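Local structure of pyruvate kinase 1 (Trypanosoma brucei brucei, 4KCT) at residues A[15-20]-A[354-359]; A[366-371]-A[411-416]; A[37-42]-A[72-77]. The protein catalyses the last step of glycolysis, phosphoryl transfer from phosphoenolpyruvate to ADP yielding pyruvate and ATP, and also has an intrinsic decarboxylase activity on oxaloacetate. All coordinates share one frame; numbering follows the deposited sequence.

Contact 1. Residues A[15-20]-A[354-359]; sequences PVAKHR and AQSATH
Residues 15-20 form an irregular loop running past the C-terminal end of helix 340-356, whose last residues, 354-356, belong to the other segment; the closest CA atoms, those of Ala17 and Ser356, are 5.6 Å apart. Helix 340-356 follows the eighth strand of the TIM barrel, and the loop leads into the first, strand 23-27, so the contact lies where the ends of the barrel's chain meet. Two hydrogen bonds fix the loop, each pairing a helix side chain with the loop backbone. Ser356 sets OG beside its own backbone N (chi1 -56°), and OG accepts the N-H of Ala17 at 2.8 Å, in a nearly straight bond (168°). The same hydroxyl is also bonded to Val352 O, one turn back in the helix. Val16 packs against this oxygen, its CB 3.4 Å from Ser356 OG, while Ala17 points its methyl toward the helix, CB lying 3.5 Å from Gln355 NE2. Gln355 leaves the helix with CG anti to its backbone N (chi1 171°) and continues extended, which carries the amide to the loop. There OE1 accepts from the backbone N of Ala21 while NE2 donates to His19 O, and together the two bonds set which end of the amide is which. The Gln355 NE2 to His19 O distance is 2.9 Å, the oxygen almost in the amide plane and the nitrogen in the carbonyl plane.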
loop_
_atom_site.group_PDB
_atom_site.type_symbol
_atom_site.label_atom_id
_atom_site.label_comp_id
_atom_site.label_asym_id
_atom_site.label_seq_id
_atom_site.Cartn_x
_atom_site.Cartn_y
_atom_site.Cartn_z
ATOM N N PRO A 15 21.670 -16.823 -11.967
ATOM C CA PRO A 15 22.781 -16.977 -11.015
ATOM C C PRO A 15 22.374 -16.485 -9.623
ATOM O O PRO A 15 21.557 -15.569 -9.510
ATOM C CB PRO A 15 23.869 -16.064 -11.604
ATOM C CG PRO A 15 23.554 -16.027 -13.079
ATOM C CD PRO A 15 22.052 -16.004 -13.137
ATOM N N VAL A 16 22.843 -17.166 -8.586
ATOM C CA VAL A 16 22.515 -16.786 -7.215
ATOM C C VAL A 16 23.495 -15.746 -6.707
ATOM O O VAL A 16 24.525 -15.488 -7.351
ATOM C CB VAL A 16 22.474 -18.022 -6.275
ATOM C CG1 VAL A 16 21.375 -18.970 -6.732
ATOM C CG2 VAL A 16 23.824 -18.733 -6.244
ATOM N N ALA A 17 23.133 -15.072 -5.611
ATOM C CA ALA A 17 24.029 -14.119 -4.954
ATOM C C ALA A 17 25.438 -14.709 -4.799
ATOM O O ALA A 17 25.590 -15.871 -4.412
ATOM C CB ALA A 17 23.468 -13.728 -3.577
ATOM N N LYS A 18 26.458 -13.865 -4.966
ATOM C CA LYS A 18 27.846 -14.305 -4.788
ATOM C C LYS A 18 28.264 -14.308 -3.317
ATOM O O LYS A 18 29.158 -15.038 -2.932
ATOM C CB LYS A 18 28.797 -13.414 -5.581
ATOM C CG LYS A 18 28.669 -13.559 -7.087
ATOM C CD LYS A 18 29.643 -12.644 -7.815
ATOM C CE LYS A 18 29.188 -11.198 -7.764
ATOM N NZ LYS A 18 30.036 -10.333 -8.627
ATOM N N HIS A 19 27.657 -13.447 -2.500
ATOM C CA HIS A 19 28.112 -13.292 -1.117
ATOM C C HIS A 19 27.018 -13.638 -0.144
ATOM O O HIS A 19 25.996 -12.969 -0.084
ATOM C CB HIS A 19 28.614 -11.869 -0.879
ATOM C CG HIS A 19 29.578 -11.394 -1.940
ATOM N ND1 HIS A 19 30.757 -12.033 -2.189
ATOM C CD2 HIS A 19 29.458 -10.388 -2.915
ATOM C CE1 HIS A 19 31.360 -11.453 -3.264
ATOM N NE2 HIS A 19 30.557 -10.468 -3.719
ATOM N N ARG A 20 27.221 -14.709 0.599
ATOM C CA ARG A 20 26.168 -15.234 1.465
ATOM C C ARG A 20 25.993 -14.254 2.626
ATOM O O ARG A 20 26.959 -13.918 3.304
ATOM C CB ARG A 20 26.594 -16.615 2.010
ATOM C CG ARG A 20 25.703 -17.155 3.124
ATOM C CD ARG A 20 25.935 -18.661 3.301
ATOM N NE ARG A 20 27.358 -18.991 3.468
ATOM C CZ ARG A 20 28.019 -18.813 4.619
ATOM N NH1 ARG A 20 27.358 -18.374 5.698
ATOM N NH2 ARG A 20 29.261 -19.240 4.750
ATOM N N ALA A 354 17.842 -18.996 -0.714
ATOM C CA ALA A 354 16.778 -18.257 -0.010
ATOM C C ALA A 354 17.020 -16.737 -0.055
ATOM O O ALA A 354 16.144 -15.983 -0.409
ATOM C CB ALA A 354 16.687 -18.715 1.446
ATOM N N GLN A 355 18.243 -16.330 0.255
ATOM C CA GLN A 355 18.693 -14.936 0.091
ATOM C C GLN A 355 18.425 -14.388 -1.318
ATOM O O GLN A 355 17.817 -13.322 -1.470
ATOM C CB GLN A 355 20.198 -14.862 0.411
ATOM C CG GLN A 355 20.879 -13.534 0.082
ATOM C CD GLN A 355 22.374 -13.603 0.322
ATOM O OE1 GLN A 355 22.862 -14.499 1.024
ATOM N NE2 GLN A 355 23.113 -12.654 -0.250
ATOM N N SER A 356 18.746 -15.183 -2.346
ATOM C CA SER A 356 18.582 -14.734 -3.735
ATOM C C SER A 356 17.099 -14.629 -4.120
ATOM O O SER A 356 16.747 -13.943 -5.066
ATOM C CB SER A 356 19.299 -15.693 -4.708
ATOM O OG SER A 356 20.685 -15.822 -4.379
ATOM N N ALA A 357 16.264 -15.399 -3.447
ATOM C CA ALA A 357 14.818 -15.369 -3.671
ATOM C C ALA A 357 14.077 -14.287 -2.861
ATOM O O ALA A 357 12.861 -14.131 -2.993
ATOM C CB ALA A 357 14.212 -16.743 -3.392
ATOM N N THR A 358 14.805 -13.561 -2.016
ATOM C CA THR A 358 14.195 -12.582 -1.122
ATOM C C THR A 358 13.940 -11.280 -1.896
ATOM O O THR A 358 14.781 -10.838 -2.665
ATOM C CB THR A 358 15.116 -12.308 0.074
ATOM O OG1 THR A 358 15.322 -13.542 0.792
ATOM C CG2 THR A 358 14.499 -11.245 1.020
ATOM N N HIS A 359 12.761 -10.699 -1.744
ATOM C CA HIS A 359 12.526 -9.419 -2.390
ATOM C C HIS A 359 13.437 -8.334 -1.824
ATOM O O HIS A 359 13.444 -8.095 -0.648
ATOM C CB HIS A 359 11.056 -9.026 -2.330
ATOM C CG HIS A 359 10.748 -7.754 -3.085
ATOM N ND1 HIS A 359 9.770 -7.669 -3.998
ATOM C CD2 HIS A 359 11.337 -6.481 -3.021
ATOM C CE1 HIS A 359 9.758 -6.420 -4.536
ATOM N NE2 HIS A 359 10.724 -5.706 -3.950
#

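Contact 2. Residues A[366-371]-A[411-416]; sequences SIKNLQ and SKYRPN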
loop_
_atom_site.group_PDB
_atom_site.type_symbol
_atom_site.label_atom_id
_atom_site.label_comp_id
_atom_site.label_asym_id
_atom_site.label_seq_id
_atom_site.Cartn_x
_atom_site.Cartn_y
_atom_site.Cartn_z
ATOM N N SER A 366 9.384 -2.607 5.430
ATOM C CA SER A 366 8.525 -3.088 6.539
ATOM C C SER A 366 9.150 -2.780 7.892
ATOM O O SER A 366 8.460 -2.337 8.834
ATOM C CB SER A 366 8.263 -4.590 6.429
ATOM O OG SER A 366 7.543 -4.903 5.262
ATOM N N ILE A 367 10.449 -3.014 8.004
ATOM C CA ILE A 367 11.171 -2.690 9.243
ATOM C C ILE A 367 11.180 -1.185 9.536
ATOM O O ILE A 367 10.846 -0.772 10.631
ATOM C CB ILE A 367 12.621 -3.238 9.219
ATOM C CG1 ILE A 367 12.586 -4.778 9.247
ATOM C CG2 ILE A 367 13.447 -2.680 10.396
ATOM C CD1 ILE A 367 13.863 -5.416 8.760
ATOM N N LYS A 368 11.528 -0.377 8.542
ATOM C CA LYS A 368 11.545 1.075 8.712
ATOM C C LYS A 368 10.167 1.636 9.104
ATOM O O LYS A 368 10.061 2.503 9.976
ATOM C CB LYS A 368 12.039 1.754 7.429
ATOM C CG LYS A 368 12.320 3.233 7.615
ATOM C CD LYS A 368 13.114 3.812 6.444
ATOM C CE LYS A 368 12.204 4.528 5.468
ATOM N NZ LYS A 368 11.415 3.557 4.656
ATOM N N ASN A 369 9.117 1.095 8.502
ATOM C CA ASN A 369 7.747 1.580 8.765
ATOM C C ASN A 369 7.245 1.287 10.186
ATOM O O ASN A 369 6.277 1.887 10.645
ATOM C CB ASN A 369 6.758 0.991 7.734
ATOM C CG ASN A 369 6.954 1.578 6.335
ATOM O OD1 ASN A 369 7.630 2.591 6.165
ATOM N ND2 ASN A 369 6.431 0.888 5.324
ATOM N N LEU A 370 7.900 0.374 10.896
ATOM C CA LEU A 370 7.476 0.085 12.259
ATOM C C LEU A 370 8.299 0.812 13.331
ATOM O O LEU A 370 8.085 0.606 14.509
ATOM C CB LEU A 370 7.486 -1.430 12.512
ATOM C CG LEU A 370 6.370 -2.158 11.720
ATOM C CD1 LEU A 370 6.595 -3.671 11.724
ATOM C CD2 LEU A 370 4.998 -1.819 12.345
ATOM N N GLN A 371 9.266 1.617 12.921
ATOM C CA GLN A 371 10.098 2.317 13.897
ATOM C C GLN A 371 9.380 3.565 14.425
ATOM O O GLN A 371 8.691 4.262 13.681
ATOM C CB GLN A 371 11.459 2.705 13.296
ATOM C CG GLN A 371 12.220 1.548 12.629
ATOM C CD GLN A 371 12.491 0.418 13.599
ATOM O OE1 GLN A 371 12.965 0.645 14.723
ATOM N NE2 GLN A 371 12.081 -0.776 13.232
ATOM N N SER A 411 22.800 -3.582 9.580
ATOM C CA SER A 411 22.223 -4.910 9.284
ATOM C C SER A 411 20.726 -4.979 9.602
ATOM O O SER A 411 19.964 -5.680 8.925
ATOM C CB SER A 411 22.982 -6.015 10.054
ATOM O OG SER A 411 22.474 -7.307 9.694
ATOM N N LYS A 412 20.292 -4.215 10.602
ATOM C CA LYS A 412 18.883 -4.202 10.976
ATOM C C LYS A 412 18.015 -3.861 9.736
ATOM O O LYS A 412 16.886 -4.359 9.596
ATOM C CB LYS A 412 18.656 -3.158 12.080
ATOM C CG LYS A 412 17.210 -2.792 12.306
ATOM C CD LYS A 412 17.090 -1.805 13.490
ATOM C CE LYS A 412 15.616 -1.536 13.802
ATOM N NZ LYS A 412 15.471 -0.629 14.975
ATOM N N TYR A 413 18.533 -3.005 8.856
ATOM C CA TYR A 413 17.750 -2.545 7.690
ATOM C C TYR A 413 17.954 -3.410 6.451
ATOM O O TYR A 413 17.333 -3.171 5.411
ATOM C CB TYR A 413 18.003 -1.054 7.401
ATOM C CG TYR A 413 17.347 -0.179 8.445
ATOM C CD1 TYR A 413 15.952 0.035 8.414
ATOM C CD2 TYR A 413 18.021 0.130 9.626
ATOM C CE1 TYR A 413 15.310 0.746 9.434
ATOM C CE2 TYR A 413 17.364 0.773 10.679
ATOM C CZ TYR A 413 16.005 1.052 10.578
ATOM O OH TYR A 413 15.346 1.650 11.637
ATOM N N ARG A 414 18.665 -4.525 6.625
ATOM C CA ARG A 414 18.625 -5.611 5.644
ATOM C C ARG A 414 19.039 -5.146 4.221
ATOM O O ARG A 414 18.279 -5.303 3.273
ATOM C CB ARG A 414 17.217 -6.234 5.609
ATOM C CG ARG A 414 16.806 -6.990 6.905
ATOM C CD ARG A 414 17.983 -7.696 7.539
ATOM N NE ARG A 414 17.605 -8.853 8.383
ATOM C CZ ARG A 414 18.293 -9.247 9.462
ATOM N NH1 ARG A 414 18.000 -10.413 10.057
ATOM N NH2 ARG A 414 19.371 -8.558 9.863
ATOM N N PRO A 415 20.223 -4.534 4.082
ATOM C CA PRO A 415 20.712 -4.300 2.724
ATOM C C PRO A 415 20.874 -5.620 1.952
ATOM O O PRO A 415 20.932 -6.702 2.567
ATOM C CB PRO A 415 22.092 -3.643 2.954
ATOM C CG PRO A 415 22.531 -4.124 4.302
ATOM C CD PRO A 415 21.238 -4.215 5.107
ATOM N N ASN A 416 20.999 -5.541 0.617
ATOM C CA ASN A 416 21.182 -6.769 -0.160
ATOM C C ASN A 416 22.671 -7.029 -0.479
ATOM O O ASN A 416 22.987 -7.899 -1.274
ATOM C CB ASN A 416 20.333 -6.755 -1.431
ATOM C CG ASN A 416 20.773 -5.689 -2.403
ATOM O OD1 ASN A 416 21.841 -5.101 -2.230
ATOM N ND2 ASN A 416 20.034 -5.536 -3.510
#
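Polar contacts dominate the end of Gln371, which folds back on helix 362-369 with CG beside its own backbone N and a bend at chi2 (-59°). Gln371 NE2 donates to Ile367 O at 2.9 Å and also to Val288 O, while Gln371 OE1 takes Lys412 NZ at 2.8 Å. The lysine arrives tip to tip on a fully extended chain, above the carbonyl plane of the amide. Lys412 NZ also forms a salt bridge with Glu379, whose OE2 bonds Tyr413 OH as well, so one carboxylate positions both residues.

Ile367 CD1 lies against the backbone oxygen Lys412 O at 3.3 Å and beside Arg414 CG. Apolar packing joins Ile367 CG2 obliquely to Tyr413 CE1 at 4.0 Å. The Tyr413 ring turns its edge to the helix, with Lys368 CA near the ring plane, 3.8 Å from Tyr413 CE1.

Backbone and guanidinium bonds both close the turn after helix 405-412: Ser411 O accepts Arg414 N and Arg414 NH2. Arg414 NH1 bonds Gly324 O, next to the NH2 salt bridge to Asp326. Helix 362-369 is thus joined to the end of a helix of the C-terminal alpha/beta domain, the domain that binds the sugar bisphosphate effector in pyruvate kinase.

Contact 3. Residues A[37-42]-A[72-77]; sequences ALKNLM and AAELGL
Met42, on helix 35-44, spans the groove to the C-terminal end of helix 58-75. Met42 CB points toward the second helix and meets two leucine methyls, Leu75 CD1 and Leu77 CD1, each at 3.9 Å. CG lies anti to the carbonyl carbon (chi1 -72°), and the chain then runs extended, which brings Met42 SD to 3.7 Å from Ala72 N. Met42 CE ends the reach at 4.1 Å from Ala72 CB. Leu77 comes into range after a Schellman motif, in which Gly76 takes positive phi (71°) and the backbone N of Leu77 bonds back to Ala72 O. Leu75 CD1 also lies beside Lys39 O, so this leucine packs against both residues. The two helices follow the first and second strands of the TIM barrel, and their packing forms part of its outer layer. Beside this apolar patch, the Lys39 chain, bent at chi3, crosses Glu74 at about a right angle, and NZ sits on the syn lone pair of Glu74 OE1. The modelled separation of Lys39 NZ and Glu74 OE1, 2.4 Å, is very short for a salt bridge. Lys39 NZ also pairs with Glu36 OE1, and two carboxylates sharing one ammonium would be expected to favour its charged state.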
loop_
_atom_site.group_PDB
_atom_site.type_symbol
_atom_site.label_atom_id
_atom_site.label_comp_id
_atom_site.label_asym_id
_atom_site.label_seq_id
_atom_site.Cartn_x
_atom_site.Cartn_y
_atom_site.Cartn_z
ATOM N N ALA A 37 39.656 -30.749 11.527
ATOM C CA ALA A 37 38.221 -30.790 11.286
ATOM C C ALA A 37 37.657 -29.379 11.348
ATOM O O ALA A 37 36.745 -29.033 10.589
ATOM C CB ALA A 37 37.505 -31.697 12.293
ATOM N N LEU A 38 38.141 -28.588 12.301
ATOM C CA LEU A 38 37.635 -27.231 12.471
ATOM C C LEU A 38 37.982 -26.352 11.281
ATOM O O LEU A 38 37.191 -25.516 10.877
ATOM C CB LEU A 38 38.151 -26.606 13.770
ATOM C CG LEU A 38 37.493 -27.182 15.045
ATOM C CD1 LEU A 38 38.286 -26.836 16.305
ATOM C CD2 LEU A 38 36.033 -26.754 15.169
ATOM N N LYS A 39 39.194 -26.502 10.750
ATOM C CA LYS A 39 39.570 -25.743 9.557
ATOM C C LYS A 39 38.626 -26.040 8.404
ATOM O O LYS A 39 38.145 -25.121 7.735
ATOM C CB LYS A 39 41.022 -26.031 9.144
ATOM C CG LYS A 39 42.040 -25.279 9.997
ATOM C CD LYS A 39 43.422 -25.249 9.334
ATOM C CE LYS A 39 43.891 -26.633 9.003
ATOM N NZ LYS A 39 45.249 -26.606 8.354
ATOM N N ASN A 40 38.330 -27.320 8.189
ATOM C CA ASN A 40 37.377 -27.687 7.170
ATOM C C ASN A 40 35.979 -27.118 7.425
ATOM O O ASN A 40 35.273 -26.743 6.483
ATOM C CB ASN A 40 37.323 -29.198 7.007
ATOM C CG ASN A 40 38.559 -29.748 6.317
ATOM O OD1 ASN A 40 39.211 -29.048 5.569
ATOM N ND2 ASN A 40 38.884 -30.996 6.590
ATOM N N LEU A 41 35.537 -27.157 8.675
ATOM C CA LEU A 41 34.254 -26.556 9.030
ATOM C C LEU A 41 34.237 -25.069 8.675
ATOM O O LEU A 41 33.234 -24.551 8.191
ATOM C CB LEU A 41 33.975 -26.721 10.516
ATOM C CG LEU A 41 33.104 -27.866 11.032
ATOM C CD1 LEU A 41 32.482 -27.506 12.389
ATOM C CD2 LEU A 41 32.021 -28.290 10.042
ATOM N N MET A 42 35.313 -24.366 9.016
ATOM C CA MET A 42 35.418 -22.940 8.718
ATOM C C MET A 42 35.403 -22.698 7.205
ATOM O O MET A 42 34.660 -21.846 6.709
ATOM C CB MET A 42 36.695 -22.375 9.329
ATOM C CG MET A 42 36.606 -22.265 10.841
ATOM S SD MET A 42 38.213 -21.986 11.604
ATOM C CE MET A 42 37.756 -22.215 13.334
ATOM N N ALA A 72 41.345 -21.026 13.417
ATOM C CA ALA A 72 41.014 -19.706 12.902
ATOM C C ALA A 72 42.287 -18.893 12.567
ATOM O O ALA A 72 42.328 -18.179 11.550
ATOM C CB ALA A 72 40.133 -18.952 13.885
ATOM N N ALA A 73 43.309 -18.990 13.429
ATOM C CA ALA A 73 44.550 -18.239 13.227
ATOM C C ALA A 73 45.268 -18.737 11.984
ATOM O O ALA A 73 45.692 -17.945 11.139
ATOM C CB ALA A 73 45.460 -18.356 14.451
ATOM N N GLU A 74 45.259 -20.047 11.792
ATOM C CA GLU A 74 45.821 -20.635 10.579
ATOM C C GLU A 74 45.167 -20.100 9.301
ATOM O O GLU A 74 45.835 -19.879 8.309
ATOM C CB GLU A 74 45.709 -22.153 10.628
ATOM C CG GLU A 74 47.011 -22.869 10.388
ATOM C CD GLU A 74 46.863 -24.371 10.466
ATOM O OE1 GLU A 74 46.668 -25.001 9.408
ATOM O OE2 GLU A 74 46.831 -24.908 11.595
ATOM N N LEU A 75 43.854 -19.879 9.335
ATOM C CA LEU A 75 43.138 -19.410 8.145
ATOM C C LEU A 75 42.962 -17.884 8.100
ATOM O O LEU A 75 42.343 -17.358 7.182
ATOM C CB LEU A 75 41.765 -20.083 8.053
ATOM C CG LEU A 75 41.751 -21.598 7.902
ATOM C CD1 LEU A 75 40.314 -22.126 7.901
ATOM C CD2 LEU A 75 42.479 -21.997 6.631
ATOM N N GLY A 76 43.374 -17.197 9.158
ATOM C CA GLY A 76 43.234 -15.733 9.214
ATOM C C GLY A 76 41.777 -15.302 9.374
ATOM O O GLY A 76 41.370 -14.244 8.875
ATOM N N LEU A 77 40.987 -16.117 10.070
ATOM C CA LEU A 77 39.562 -15.820 10.261
ATOM C C LEU A 77 39.267 -15.370 11.688
ATOM O O LEU A 77 39.941 -15.776 12.626
ATOM C CB LEU A 77 38.731 -17.049 9.940
ATOM C CG LEU A 77 38.894 -17.590 8.520
ATOM C CD1 LEU A 77 38.061 -18.861 8.340
ATOM C CD2 LEU A 77 38.483 -16.532 7.506
#

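In the fold
Along the chain, contact 3 is nested inside the long loop closed by contact 1, and contact 2 follows both. The first two closures involve the TIM barrel: contact 3 pairs the helices after its first and second strands, and contact 1 brings the segment before the first strand onto helix 340-356, after the eighth. Their centres are about 25 Å apart. Helix 362-369 follows helix 340-356 in sequence. The centre of contact 2 lies about 18 Å from that of contact 1 and about 32 Å from that of contact 3. The chain therefore passes from barrel closure to the effector-binding alpha/beta domain through contacts 1 and 2, both of which touch the second subunit, whereas no other chain of the tetramer touches contact 3.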